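Local coordinates for protein geranyltranstransferase (PDB 3P8L) that probably catalyses the magnesium-dependent condensation of isopentenyl diphosphate with geranyl diphosphate to give farnesyl diphosphate and diphosphate, at residues A[174-182]-A[251-259]; A[214-225]-A[292-301]. All coordinates share one frame; numbering follows the deposited sequence. Where two conformers were deposited one is given.

Contact 1: residues A[174-182]-A[251-259]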
ATOM      1  N   THR A 174      16.960  15.118  20.090  1.00 81.84           N
ATOM      2  CA  THR A 174      18.210  15.802  19.753  1.00 81.57           C
ATOM      3  C   THR A 174      18.190  16.214  18.279  1.00 81.21           C
ATOM      4  O   THR A 174      17.275  15.848  17.535  1.00 77.34           O
ATOM      5  CB  THR A 174      19.455  14.916  20.015  1.00 81.29           C
ATOM      6  OG1 THR A 174      19.512  13.859  19.051  1.00 72.79           O
ATOM      7  CG2 THR A 174      19.428  14.319  21.422  1.00 86.42           C
ATOM      8  N   LEU A 175      19.206  16.967  17.863  1.00 79.81           N
ATOM      9  CA  LEU A 175      19.343  17.382  16.471  1.00 77.52           C
ATOM     10  C   LEU A 175      19.398  16.185  15.518  1.00 77.74           C
ATOM     11  O   LEU A 175      18.715  16.170  14.494  1.00 75.04           O
ATOM     12  CB  LEU A 175      20.584  18.269  16.298  1.00 77.01           C
ATOM     13  CG  LEU A 175      20.970  18.754  14.893  1.00 75.56           C
ATOM     14  CD1 LEU A 175      19.892  19.654  14.276  1.00 69.65           C
ATOM     15  CD2 LEU A 175      22.300  19.482  14.939  1.00 66.62           C
ATOM     16  N   GLU A 176      20.187  15.178  15.885  1.00 76.87           N
ATOM     17  CA  GLU A 176      20.432  14.011  15.039  1.00 74.73           C
ATOM     18  C   GLU A 176      19.248  13.030  15.022  1.00 71.52           C
ATOM     19  O   GLU A 176      19.057  12.296  14.046  1.00 64.99           O
ATOM     20  CB  GLU A 176      21.727  13.310  15.458  1.00 77.10           C
ATOM     21  CG  GLU A 176      22.991  14.192  15.354  1.00 84.53           C
ATOM     22  CD  GLU A 176      23.200  15.128  16.555  1.00 85.58           C
ATOM     23  OE1 GLU A 176      23.941  16.122  16.405  1.00 82.53           O
ATOM     24  OE2 GLU A 176      22.621  14.880  17.640  1.00 79.52           O
ATOM     25  N   GLU A 177      18.464  13.030  16.102  1.00 65.88           N
ATOM     26  CA  GLU A 177      17.204  12.290  16.154  1.00 67.90           C
ATOM     27  C   GLU A 177      16.154  12.960  15.260  1.00 68.20           C
ATOM     28  O   GLU A 177      15.433  12.272  14.532  1.00 70.04           O
ATOM     29  CB  GLU A 177      16.683  12.197  17.588  1.00 70.66           C
ATOM     30  CG  GLU A 177      17.463  11.242  18.493  1.00 73.49           C
ATOM     31  CD  GLU A 177      16.973  11.268  19.938  1.00 77.25           C
ATOM     32  OE1 GLU A 177      16.732  12.366  20.491  1.00 74.49           O
ATOM     33  OE2 GLU A 177      16.829  10.178  20.525  1.00 83.85           O
ATOM     34  N   LEU A 178      16.082  14.293  15.330  1.00 62.80           N
ATOM     35  CA  LEU A 178      15.219  15.107  14.473  1.00 61.44           C
ATOM     36  C   LEU A 178      15.524  14.897  12.989  1.00 61.10           C
ATOM     37  O   LEU A 178      14.605  14.686  12.191  1.00 54.57           O
ATOM     38  CB  LEU A 178      15.334  16.595  14.829  1.00 61.66           C
ATOM     39  CG  LEU A 178      14.472  17.604  14.050  1.00 68.89           C
ATOM     40  CD1 LEU A 178      12.983  17.475  14.376  1.00 70.21           C
ATOM     41  CD2 LEU A 178      14.936  19.023  14.316  1.00 71.63           C
ATOM     42  N   ALA A 179      16.810  14.934  12.638  1.00 52.11           N
ATOM     43  CA  ALA A 179      17.242  14.734  11.265  1.00 57.34           C
ATOM     44  C   ALA A 179      16.870  13.350  10.752  1.00 57.04           C
ATOM     45  O   ALA A 179      16.477  13.221   9.594  1.00 55.90           O
ATOM     46  CB  ALA A 179      18.735  14.980  11.115  1.00 58.48           C
ATOM     47  N   ALA A 180      16.976  12.338  11.619  1.00 57.41           N
ATOM     48  CA  ALA A 180      16.610  10.959  11.282  1.00 55.14           C
ATOM     49  C   ALA A 180      15.104  10.813  11.094  1.00 55.04           C
ATOM     50  O   ALA A 180      14.662  10.078  10.212  1.00 49.84           O
ATOM     51  CB  ALA A 180      17.100   9.979  12.340  1.00 55.86           C
ATOM     52  N   VAL A 181      14.335  11.508  11.933  1.00 55.58           N
ATOM     53  CA  VAL A 181      12.880  11.560  11.792  1.00 57.46           C
ATOM     54  C   VAL A 181      12.487  12.214  10.460  1.00 55.42           C
ATOM     55  O   VAL A 181      11.718  11.627   9.694  1.00 53.17           O
ATOM     56  CB  VAL A 181      12.193  12.243  13.005  1.00 53.33           C
ATOM     57  CG1 VAL A 181      10.745  12.646  12.680  1.00 62.32           C
ATOM     58  CG2 VAL A 181      12.207  11.310  14.204  1.00 52.25           C
ATOM     59  N   HIS A 182      13.047  13.395  10.173  1.00 49.78           N
ATOM     60  CA  HIS A 182      12.739  14.122   8.932  1.00 52.71           C
ATOM     61  C   HIS A 182      13.145  13.322   7.705  1.00 48.24           C
ATOM     62  O   HIS A 182      12.423  13.306   6.716  1.00 46.85           O
ATOM     63  CB  HIS A 182      13.399  15.508   8.892  1.00 48.59           C
ATOM     64  CG  HIS A 182      12.746  16.521   9.786  1.00 69.02           C
ATOM     65  ND1 HIS A 182      11.508  16.324  10.364  1.00 79.29           N
ATOM     66  CD2 HIS A 182      13.149  17.756  10.174  1.00 79.17           C
ATOM     67  CE1 HIS A 182      11.184  17.386  11.082  1.00 86.82           C
ATOM     68  NE2 HIS A 182      12.162  18.271  10.982  1.00 88.66           N
ATOM     69  N   SER A 251      11.222  21.766  19.024  1.00102.18           N
ATOM     70  CA  SER A 251      12.327  21.089  18.352  1.00103.73           C
ATOM     71  C   SER A 251      12.276  21.225  16.842  1.00103.75           C
ATOM     72  O   SER A 251      11.770  20.365  16.138  1.00100.95           O
ATOM     73  CB  SER A 251      12.417  19.625  18.765  1.00105.04           C
ATOM     74  OG  SER A 251      11.179  19.150  19.234  1.00103.57           O
ATOM     75  N   THR A 252      12.841  22.327  16.376  1.00103.29           N
ATOM     76  CA  THR A 252      12.862  22.719  15.000  1.00100.15           C
ATOM     77  C   THR A 252      14.241  23.206  14.770  1.00 98.57           C
ATOM     78  O   THR A 252      14.971  23.448  15.692  1.00 98.79           O
ATOM     79  CB  THR A 252      12.028  23.941  14.769  1.00101.10           C
ATOM     80  OG1 THR A 252      12.609  25.029  15.487  1.00 99.26           O
ATOM     81  CG2 THR A 252      10.617  23.717  15.232  1.00 99.88           C
ATOM     82  N   TYR A 253      14.617  23.381  13.532  1.00 96.39           N
ATOM     83  CA  TYR A 253      15.964  23.789  13.307  1.00 95.10           C
ATOM     84  C   TYR A 253      16.303  25.117  13.940  1.00 97.62           C
ATOM     85  O   TYR A 253      17.339  25.260  14.568  1.00100.24           O
ATOM     86  CB  TYR A 253      16.261  23.789  11.826  1.00 92.01           C
ATOM     87  CG  TYR A 253      16.818  22.474  11.406  1.00 86.62           C
ATOM     88  CD1 TYR A 253      16.027  21.369  11.334  1.00 86.43           C
ATOM     89  CD2 TYR A 253      18.140  22.336  11.123  1.00 80.17           C
ATOM     90  CE1 TYR A 253      16.542  20.192  10.968  1.00 85.26           C
ATOM     91  CE2 TYR A 253      18.648  21.170  10.754  1.00 77.98           C
ATOM     92  CZ  TYR A 253      17.859  20.099  10.685  1.00 80.42           C
ATOM     93  OH  TYR A 253      18.402  18.910  10.318  1.00 84.12           O
ATOM     94  N   PRO A 254      15.429  26.081  13.820  1.00 97.43           N
ATOM     95  CA  PRO A 254      15.723  27.383  14.375  1.00 96.88           C
ATOM     96  C   PRO A 254      15.871  27.317  15.872  1.00 95.50           C
ATOM     97  O   PRO A 254      16.715  27.958  16.460  1.00 93.55           O
ATOM     98  CB  PRO A 254      14.490  28.171  13.976  1.00 97.85           C
ATOM     99  CG  PRO A 254      14.173  27.631  12.639  1.00 97.75           C
ATOM    100  CD  PRO A 254      14.700  26.220  12.560  1.00 97.89           C
ATOM    101  N   ALA A 255      15.027  26.537  16.502  1.00 94.35           N
ATOM    102  CA  ALA A 255      15.090  26.471  17.932  1.00 93.58           C
ATOM    103  C   ALA A 255      16.394  25.852  18.372  1.00 92.80           C
ATOM    104  O   ALA A 255      17.010  26.288  19.318  1.00 92.81           O
ATOM    105  CB  ALA A 255      13.933  25.688  18.465  1.00 93.60           C
ATOM    106  N   LEU A 256      16.801  24.802  17.699  1.00 91.01           N
ATOM    107  CA  LEU A 256      17.995  24.078  18.125  1.00 89.13           C
ATOM    108  C   LEU A 256      19.285  24.779  17.725  1.00 88.45           C
ATOM    109  O   LEU A 256      20.323  24.575  18.359  1.00 85.91           O
ATOM    110  CB  LEU A 256      17.992  22.641  17.586  1.00 89.67           C
ATOM    111  CG  LEU A 256      16.941  21.635  18.081  1.00 91.43           C
ATOM    112  CD1 LEU A 256      17.037  20.358  17.264  1.00 93.26           C
ATOM    113  CD2 LEU A 256      17.050  21.326  19.577  1.00 94.08           C
ATOM    114  N   LEU A 257      19.211  25.612  16.688  1.00 88.59           N
ATOM    115  CA  LEU A 257      20.399  26.260  16.119  1.00 85.38           C
ATOM    116  C   LEU A 257      20.435  27.773  16.303  1.00 82.08           C
ATOM    117  O   LEU A 257      21.493  28.395  16.161  1.00 76.47           O
ATOM    118  CB  LEU A 257      20.520  25.946  14.620  1.00 85.27           C
ATOM    119  CG  LEU A 257      20.621  24.497  14.128  1.00 89.40           C
ATOM    120  CD1 LEU A 257      20.744  24.462  12.613  1.00 90.42           C
ATOM    121  CD2 LEU A 257      21.794  23.782  14.757  1.00 86.06           C
ATOM    122  N   GLY A 258      19.283  28.364  16.611  1.00 80.59           N
ATOM    123  CA  GLY A 258      19.114  29.807  16.493  1.00 80.80           C
ATOM    124  C   GLY A 258      18.599  30.105  15.096  1.00 84.23           C
ATOM    125  O   GLY A 258      18.725  29.273  14.190  1.00 83.30           O
ATOM    126  N   ILE A 259      18.011  31.287  14.923  1.00 86.17           N
ATOM    127  CA  ILE A 259      17.466  31.713  13.635  1.00 87.10           C
ATOM    128  C   ILE A 259      18.582  31.847  12.590  1.00 87.82           C
ATOM    129  O   ILE A 259      18.469  31.295  11.491  1.00 89.39           O
ATOM    130  CB  ILE A 259      16.663  33.053  13.753  1.00 88.44           C
ATOM    131  CG1 ILE A 259      15.624  32.997  14.893  1.00 89.48           C
ATOM    132  CG2 ILE A 259      16.032  33.450  12.408  1.00 88.82           C
ATOM    133  CD1 ILE A 259      14.350  32.191  14.612  1.00 88.76           C
TER
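Tyr253 is the knob of this contact: its phenol ring enters a hole formed by Leu175, Leu178, Ala179 and His182 on the opening turns of helix 175-200. Here the packing is tight. Leu178 CD2 reaches Tyr253 CE1 at 3.9 Å, Leu175 CD1 meets Tyr253 CE2 at 4.0 Å, and both methyls approach the ring obliquely. Deeper along the ring, Ala179 CB lies 4.0 Å from Tyr253 OH, while the imidazole of His182 brings CD2 to the ring edge, near the plane of both groups. Leu178 holds its CG trans to the backbone N (chi1 -179°), which sends the two methyls out to different neighbours: CD1 rests 3.6 Å from the backbone Ser251 O, and CD2 is shared between Tyr253 and Leu256 CD1.

The two helical segments run nearly antiparallel, at 163°, within the all-helical isoprenoid synthase fold of the FPP/GGPP synthase family. Tyr253 also packs on helix 205-230, so the ring is wedged between two long helices.

Toward solvent the contact thins: Leu256 CD1 still lies 3.8 Å from Leu175 CA, but Leu256 and Leu257 are exposed and Leu175 CD2 only just meets Leu257 CD2 at 4.3 Å; no hydrogen bond crosses between the segments. Ser251, the first ordered residue after a disordered gap, sits at this exposed rim. Each helix start is instead closed from within its own segment. Thr174 and Glu177 form a capping box, in which Thr174 N donates to the anti lone pair of Glu177 OE1 at 2.8 Å and Glu177 N donates back to Thr174 OG1. In the other segment, Thr252 OG1 caps the short helix 253-257 by accepting from Ala255 N at 3.0 Å.

Contact 2: residues A[214-225]-A[292-301]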
ATOM      1  N   PHE A 214      21.301  14.712  -3.964  1.00 37.80           N
ATOM      2  CA  PHE A 214      20.551  15.932  -4.263  1.00 42.93           C
ATOM      3  C   PHE A 214      19.212  15.970  -3.514  1.00 39.63           C
ATOM      4  O   PHE A 214      18.877  16.981  -2.900  1.00 45.54           O
ATOM      5  CB  PHE A 214      20.289  16.071  -5.766  1.00 44.55           C
ATOM      6  CG  PHE A 214      19.452  17.266  -6.115  1.00 47.10           C
ATOM      7  CD1 PHE A 214      20.037  18.517  -6.264  1.00 48.83           C
ATOM      8  CD2 PHE A 214      18.072  17.147  -6.279  1.00 41.32           C
ATOM      9  CE1 PHE A 214      19.259  19.636  -6.588  1.00 52.92           C
ATOM     10  CE2 PHE A 214      17.288  18.251  -6.589  1.00 41.90           C
ATOM     11  CZ  PHE A 214      17.887  19.505  -6.758  1.00 47.09           C
ATOM     12  N   ALA A 215      18.461  14.869  -3.585  1.00 43.98           N
ATOM     13  CA  ALA A 215      17.151  14.764  -2.908  1.00 39.81           C
ATOM     14  C   ALA A 215      17.269  14.958  -1.414  1.00 40.91           C
ATOM     15  O   ALA A 215      16.479  15.697  -0.813  1.00 41.00           O
ATOM     16  CB  ALA A 215      16.519  13.420  -3.198  1.00 34.87           C
ATOM     17  N   HIS A 216      18.274  14.310  -0.822  1.00 47.18           N
ATOM     18  CA  HIS A 216      18.580  14.498   0.596  1.00 50.23           C
ATOM     19  C   HIS A 216      18.784  15.972   0.949  1.00 47.97           C
ATOM     20  O   HIS A 216      18.201  16.456   1.910  1.00 50.11           O
ATOM     21  CB  HIS A 216      19.799  13.668   1.029  1.00 53.09           C
ATOM     22  CG  HIS A 216      20.306  14.022   2.393  1.00 64.10           C
ATOM     23  ND1 HIS A 216      19.744  13.521   3.548  1.00 71.89           N
ATOM     24  CD2 HIS A 216      21.316  14.835   2.788  1.00 71.83           C
ATOM     25  CE1 HIS A 216      20.389  14.008   4.595  1.00 76.99           C
ATOM     26  NE2 HIS A 216      21.346  14.809   4.161  1.00 76.30           N
ATOM     27  N   HIS A 217      19.583  16.688   0.158  1.00 46.96           N
ATOM     28  CA  HIS A 217      19.817  18.101   0.435  1.00 44.23           C
ATOM     29  C   HIS A 217      18.562  18.921   0.143  1.00 49.49           C
ATOM     30  O   HIS A 217      18.172  19.761   0.964  1.00 45.84           O
ATOM     31  CB  HIS A 217      21.051  18.638  -0.317  1.00 45.76           C
ATOM     32  CG  HIS A 217      22.324  17.920   0.032  1.00 48.01           C
ATOM     33  ND1 HIS A 217      22.818  17.871   1.317  1.00 49.91           N
ATOM     34  CD2 HIS A 217      23.193  17.214  -0.731  1.00 51.87           C
ATOM     35  CE1 HIS A 217      23.927  17.154   1.334  1.00 57.19           C
ATOM     36  NE2 HIS A 217      24.177  16.744   0.104  1.00 56.32           N
ATOM     37  N   TYR A 218      17.914  18.650  -0.992  1.00 43.62           N
ATOM     38  CA  TYR A 218      16.631  19.307  -1.304  1.00 44.22           C
ATOM     39  C   TYR A 218      15.619  19.143  -0.176  1.00 34.11           C
ATOM     40  O   TYR A 218      15.039  20.125   0.281  1.00 40.71           O
ATOM     41  CB  TYR A 218      16.009  18.797  -2.622  1.00 42.06           C
ATOM     42  CG  TYR A 218      14.757  19.582  -2.962  1.00 45.84           C
ATOM     43  CD1 TYR A 218      14.847  20.805  -3.623  1.00 47.34           C
ATOM     44  CD2 TYR A 218      13.486  19.130  -2.579  1.00 45.69           C
ATOM     45  CE1 TYR A 218      13.704  21.554  -3.919  1.00 49.95           C
ATOM     46  CE2 TYR A 218      12.345  19.878  -2.857  1.00 51.55           C
ATOM     47  CZ  TYR A 218      12.464  21.083  -3.534  1.00 51.97           C
ATOM     48  OH  TYR A 218      11.349  21.835  -3.809  1.00 54.25           O
ATOM     49  N   GLY A 219      15.437  17.894   0.262  1.00 40.50           N
ATOM     50  CA  GLY A 219      14.411  17.514   1.247  1.00 45.73           C
ATOM     51  C   GLY A 219      14.631  18.126   2.613  1.00 50.63           C
ATOM     52  O   GLY A 219      13.675  18.501   3.297  1.00 52.64           O
ATOM     53  N   LEU A 220      15.899  18.232   3.009  1.00 54.22           N
ATOM     54  CA  LEU A 220      16.256  18.866   4.271  1.00 53.17           C
ATOM     55  C   LEU A 220      16.118  20.377   4.141  1.00 47.27           C
ATOM     56  O   LEU A 220      15.549  21.031   5.019  1.00 50.14           O
ATOM     57  CB  LEU A 220      17.679  18.460   4.697  1.00 60.70           C
ATOM     58  CG  LEU A 220      18.080  18.575   6.180  1.00 68.45           C
ATOM     59  CD1 LEU A 220      17.189  17.734   7.097  1.00 68.98           C
ATOM     60  CD2 LEU A 220      19.539  18.181   6.372  1.00 68.74           C
ATOM     61  N   ALA A 221      16.603  20.933   3.032  1.00 47.22           N
ATOM     62  CA  ALA A 221      16.447  22.371   2.761  1.00 49.76           C
ATOM     63  C   ALA A 221      14.971  22.817   2.772  1.00 52.99           C
ATOM     64  O   ALA A 221      14.660  23.895   3.258  1.00 50.80           O
ATOM     65  CB  ALA A 221      17.129  22.761   1.444  1.00 48.28           C
ATOM     66  N   PHE A 222      14.088  21.954   2.265  1.00 58.34           N
ATOM     67  CA  PHE A 222      12.637  22.181   2.210  1.00 64.12           C
ATOM     68  C   PHE A 222      12.073  22.338   3.618  1.00 63.86           C
ATOM     69  O   PHE A 222      11.320  23.275   3.886  1.00 68.14           O
ATOM     70  CB  PHE A 222      11.968  21.016   1.435  1.00 66.22           C
ATOM     71  CG  PHE A 222      10.452  20.977   1.505  1.00 74.03           C
ATOM     72  CD1 PHE A 222       9.672  21.900   0.799  1.00 80.40           C
ATOM     73  CD2 PHE A 222       9.805  19.972   2.233  1.00 80.46           C
ATOM     74  CE1 PHE A 222       8.264  21.849   0.848  1.00 81.15           C
ATOM     75  CE2 PHE A 222       8.400  19.906   2.290  1.00 81.29           C
ATOM     76  CZ  PHE A 222       7.628  20.848   1.594  1.00 79.70           C
ATOM     77  N   GLN A 223      12.476  21.440   4.514  1.00 64.81           N
ATOM     78  CA  GLN A 223      12.017  21.454   5.900  1.00 66.84           C
ATOM     79  C   GLN A 223      12.571  22.626   6.709  1.00 63.94           C
ATOM     80  O   GLN A 223      11.824  23.271   7.447  1.00 64.75           O
ATOM     81  CB  GLN A 223      12.362  20.147   6.602  1.00 68.21           C
ATOM     82  CG  GLN A 223      11.439  19.840   7.774  1.00 79.37           C
ATOM     83  CD  GLN A 223      10.306  18.912   7.384  1.00 80.80           C
ATOM     84  OE1 GLN A 223       9.148  19.322   7.306  1.00 79.37           O
ATOM     85  NE2 GLN A 223      10.640  17.650   7.126  1.00 77.71           N
ATOM     86  N   ILE A 224      13.871  22.892   6.573  1.00 58.32           N
ATOM     87  CA  ILE A 224      14.500  24.025   7.260  1.00 63.01           C
ATOM     88  C   ILE A 224      13.854  25.353   6.839  1.00 63.58           C
ATOM     89  O   ILE A 224      13.594  26.208   7.683  1.00 62.61           O
ATOM     90  CB  ILE A 224      16.044  24.056   7.054  1.00 61.90           C
ATOM     91  CG1 ILE A 224      16.691  22.792   7.637  1.00 55.42           C
ATOM     92  CG2 ILE A 224      16.661  25.296   7.708  1.00 64.84           C
ATOM     93  CD1 ILE A 224      18.085  22.498   7.106  1.00 54.30           C
ATOM     94  N   ARG A 225      13.579  25.495   5.541  1.00 63.84           N
ATOM     95  CA  ARG A 225      12.861  26.651   4.978  1.00 66.94           C
ATOM     96  C   ARG A 225      11.447  26.818   5.554  1.00 68.90           C
ATOM     97  O   ARG A 225      11.039  27.935   5.885  1.00 72.72           O
ATOM     98  CB  ARG A 225      12.833  26.540   3.448  1.00 69.40           C
ATOM     99  CG  ARG A 225      11.687  27.226   2.714  1.00 73.14           C
ATOM    100  CD  ARG A 225      12.047  28.646   2.313  1.00 81.25           C
ATOM    101  NE  ARG A 225      11.736  28.907   0.908  1.00 90.49           N
ATOM    102  CZ  ARG A 225      10.523  29.183   0.430  1.00 93.97           C
ATOM    103  NH1 ARG A 225       9.467  29.243   1.232  1.00 94.86           N
ATOM    104  NH2 ARG A 225      10.367  29.402  -0.868  1.00 99.94           N
ATOM    105  N   LEU A 292      16.806  21.316 -12.258  1.00 44.63           N
ATOM    106  CA  LEU A 292      17.011  20.988 -10.860  1.00 48.29           C
ATOM    107  C   LEU A 292      17.595  22.135 -10.029  1.00 49.74           C
ATOM    108  O   LEU A 292      17.197  22.305  -8.874  1.00 45.37           O
ATOM    109  CB  LEU A 292      17.819  19.697 -10.725  1.00 48.53           C
ATOM    110  CG  LEU A 292      17.096  18.415 -11.160  1.00 48.24           C
ATOM    111  CD1 LEU A 292      18.028  17.211 -11.079  1.00 48.23           C
ATOM    112  CD2 LEU A 292      15.865  18.179 -10.311  1.00 40.11           C
ATOM    113  N   ALA A 293      18.495  22.937 -10.618  1.00 45.64           N
ATOM    114  CA  ALA A 293      19.040  24.134  -9.937  1.00 46.19           C
ATOM    115  C   ALA A 293      17.991  25.175  -9.554  1.00 47.72           C
ATOM    116  O   ALA A 293      18.091  25.772  -8.477  1.00 46.62           O
ATOM    117  CB  ALA A 293      20.160  24.788 -10.757  1.00 48.63           C
ATOM    118  N   ASN A 294      17.001  25.394 -10.424  1.00 44.04           N
ATOM    119  CA  ASN A 294      15.912  26.340 -10.156  0.50 49.99           C
ATOM    120  C   ASN A 294      15.061  25.922  -8.950  1.00 49.35           C
ATOM    121  O   ASN A 294      14.604  26.759  -8.179  1.00 49.57           O
ATOM    122  CB  ASN A 294      15.023  26.516 -11.397  0.50 48.03           C
ATOM    123  CG  ASN A 294      13.753  27.287 -11.106  0.50 51.66           C
ATOM    124  OD1 ASN A 294      13.786  28.495 -10.884  0.50 55.37           O
ATOM    125  ND2 ASN A 294      12.625  26.587 -11.098  0.50 60.27           N
ATOM    126  N   LEU A 295      14.838  24.618  -8.805  1.00 48.78           N
ATOM    127  CA  LEU A 295      14.092  24.112  -7.638  1.00 53.88           C
ATOM    128  C   LEU A 295      14.833  24.400  -6.331  1.00 53.23           C
ATOM    129  O   LEU A 295      14.219  24.749  -5.327  1.00 53.26           O
ATOM    130  CB  LEU A 295      13.772  22.619  -7.779  1.00 56.92           C
ATOM    131  CG  LEU A 295      12.739  22.253  -8.859  1.00 60.00           C
ATOM    132  CD1 LEU A 295      12.643  20.764  -8.989  1.00 62.89           C
ATOM    133  CD2 LEU A 295      11.360  22.846  -8.593  1.00 62.54           C
ATOM    134  N   LEU A 296      16.158  24.280  -6.375  1.00 56.71           N
ATOM    135  CA  LEU A 296      17.032  24.709  -5.281  1.00 60.46           C
ATOM    136  C   LEU A 296      16.975  26.224  -5.033  1.00 61.84           C
ATOM    137  O   LEU A 296      16.841  26.653  -3.885  1.00 64.56           O
ATOM    138  CB  LEU A 296      18.463  24.289  -5.590  1.00 63.10           C
ATOM    139  CG  LEU A 296      19.202  23.414  -4.599  1.00 65.03           C
ATOM    140  CD1 LEU A 296      18.313  22.309  -4.053  1.00 64.22           C
ATOM    141  CD2 LEU A 296      20.370  22.847  -5.355  1.00 62.05           C
ATOM    142  N   THR A 297      17.062  27.014  -6.109  1.00 59.18           N
ATOM    143  CA  THR A 297      16.903  28.480  -6.063  1.00 61.35           C
ATOM    144  C   THR A 297      15.598  28.921  -5.387  1.00 62.35           C
ATOM    145  O   THR A 297      15.613  29.873  -4.598  1.00 67.33           O
ATOM    146  CB  THR A 297      16.976  29.114  -7.490  1.00 64.58           C
ATOM    147  OG1 THR A 297      18.237  28.814  -8.093  1.00 73.21           O
ATOM    148  CG2 THR A 297      16.800  30.638  -7.463  1.00 63.47           C
ATOM    149  N   GLN A 298      14.492  28.223  -5.670  1.00 59.25           N
ATOM    150  CA  GLN A 298      13.178  28.594  -5.122  0.50 61.76           C
ATOM    151  C   GLN A 298      13.132  28.484  -3.595  1.00 63.21           C
ATOM    152  O   GLN A 298      12.310  29.138  -2.950  1.00 66.12           O
ATOM    153  CB  GLN A 298      12.033  27.765  -5.731  0.50 60.99           C
ATOM    154  CG  GLN A 298      11.801  27.902  -7.246  0.50 64.61           C
ATOM    155  CD  GLN A 298      12.284  29.218  -7.831  0.50 63.45           C
ATOM    156  OE1 GLN A 298      12.600  30.158  -7.104  0.50 59.56           O
ATOM    157  NE2 GLN A 298      12.353  29.283  -9.156  0.50 65.20           N
ATOM    158  N   LEU A 299      14.013  27.662  -3.020  1.00 63.92           N
ATOM    159  CA  LEU A 299      14.068  27.479  -1.559  1.00 66.11           C
ATOM    160  C   LEU A 299      14.895  28.539  -0.789  1.00 68.93           C
ATOM    161  O   LEU A 299      14.898  28.532   0.443  1.00 72.01           O
ATOM    162  CB  LEU A 299      14.557  26.071  -1.204  1.00 58.50           C
ATOM    163  CG  LEU A 299      13.778  24.827  -1.633  1.00 64.43           C
ATOM    164  CD1 LEU A 299      14.473  23.591  -1.086  1.00 62.02           C
ATOM    165  CD2 LEU A 299      12.306  24.844  -1.195  1.00 57.17           C
ATOM    166  N   GLN A 300      15.583  29.432  -1.507  1.00 73.85           N
ATOM    167  CA  GLN A 300      16.300  30.573  -0.901  1.00 82.26           C
ATOM    168  C   GLN A 300      15.371  31.510  -0.121  1.00 89.75           C
ATOM    169  O   GLN A 300      14.162  31.532  -0.352  1.00 89.86           O
ATOM    170  CB  GLN A 300      17.013  31.405  -1.976  1.00 82.32           C
ATOM    171  CG  GLN A 300      18.328  30.839  -2.497  1.00 83.03           C
ATOM    172  CD  GLN A 300      18.916  31.650  -3.653  1.00 85.98           C
ATOM    173  OE1 GLN A 300      18.462  32.757  -3.954  1.00 90.34           O
ATOM    174  NE2 GLN A 300      19.934  31.095  -4.303  1.00 83.36           N
ATOM    175  N   LEU A 301      15.943  32.286   0.797  1.00 97.98           N
ATOM    176  CA  LEU A 301      15.187  33.327   1.493  1.00104.85           C
ATOM    177  C   LEU A 301      15.561  34.712   0.974  1.00111.43           C
ATOM    178  O   LEU A 301      16.745  35.018   0.794  1.00113.28           O
ATOM    179  CB  LEU A 301      15.375  33.236   3.010  1.00103.45           C
ATOM    180  CG  LEU A 301      14.740  32.025   3.707  1.00101.77           C
ATOM    181  CD1 LEU A 301      15.202  31.933   5.153  1.00103.14           C
ATOM    182  CD2 LEU A 301      13.216  32.051   3.632  1.00 98.85           C
TER
HETATM  183  O   HOH W   1      11.489  24.078  -4.806  1.00 52.75           O
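The Tyr218 ring carries Leu299 CD1 over one face, a CH-pi contact 4.0 Å from the ring centroid, and has Leu295 O and Leu296 CD1 along its edge. Phe214, one turn earlier, meets Leu296 CD2 (3.6 Å from Phe214 CE1) and Leu292 O obliquely, whereas the Phe222 ring offers its edge to Leu299 CD2. These rings line one flank of helix 205-230, a core helix of the all-helical isoprenoid synthase fold, and the last helix of the chain, 289-298, packs along it at 22°, nearly parallel.

Leu299 is the main wedge. With CG anti to its carbonyl carbon (chi1 -61°), it drives CD1 between Tyr218 and Ala221 CB, 3.8 Å away, and against the backbone at Phe222 N. Around the contact, Tyr218 and Leu295 also pack on helix 53-64, and Phe214 and Leu292 share Leu277 of helix 259-283. A water lies at the Tyr218 ring edge close to OH and donates to Leu295 O.

Arg225, directly before the DDxxD sequence that in this family probably binds magnesium and diphosphate, turns instead toward the chain's C-terminal end. Its chain, bent at chi2 and chi3, passes the poorly ordered Leu301, whose CD2 is modelled near Arg225 CD, and brings two successive carbonyls to the guanidinium edge. Arg225 NE makes a weak bond to Leu299 O at 3.2 Å. Arg225 NH2 donates to Gln298 O at 2.9 Å, nearly straight at 165° and with the oxygen almost in the guanidinium plane.

From the N terminus the segments come in the order 174-182, 214-225, 251-259, 292-301, so the two contacts alternate along the chain and their loops cross. Contact 1 closes a loop of 68 residues holding helix 205-230 and the unmodelled gap 234-250; contact 2 closes one of 66 residues that spans this same gap, helix 253-257 and helix 259-283. Their centres lie about 17 Å apart, yet they touch through helix 205-230: Ile224 and Leu220 meet Tyr253, and Gln223 meets His182. Helix 205-230 thus joins the two contacts: it packs on helices 175-200 and 253-257 near contact 1 and on helix 289-298 in contact 2.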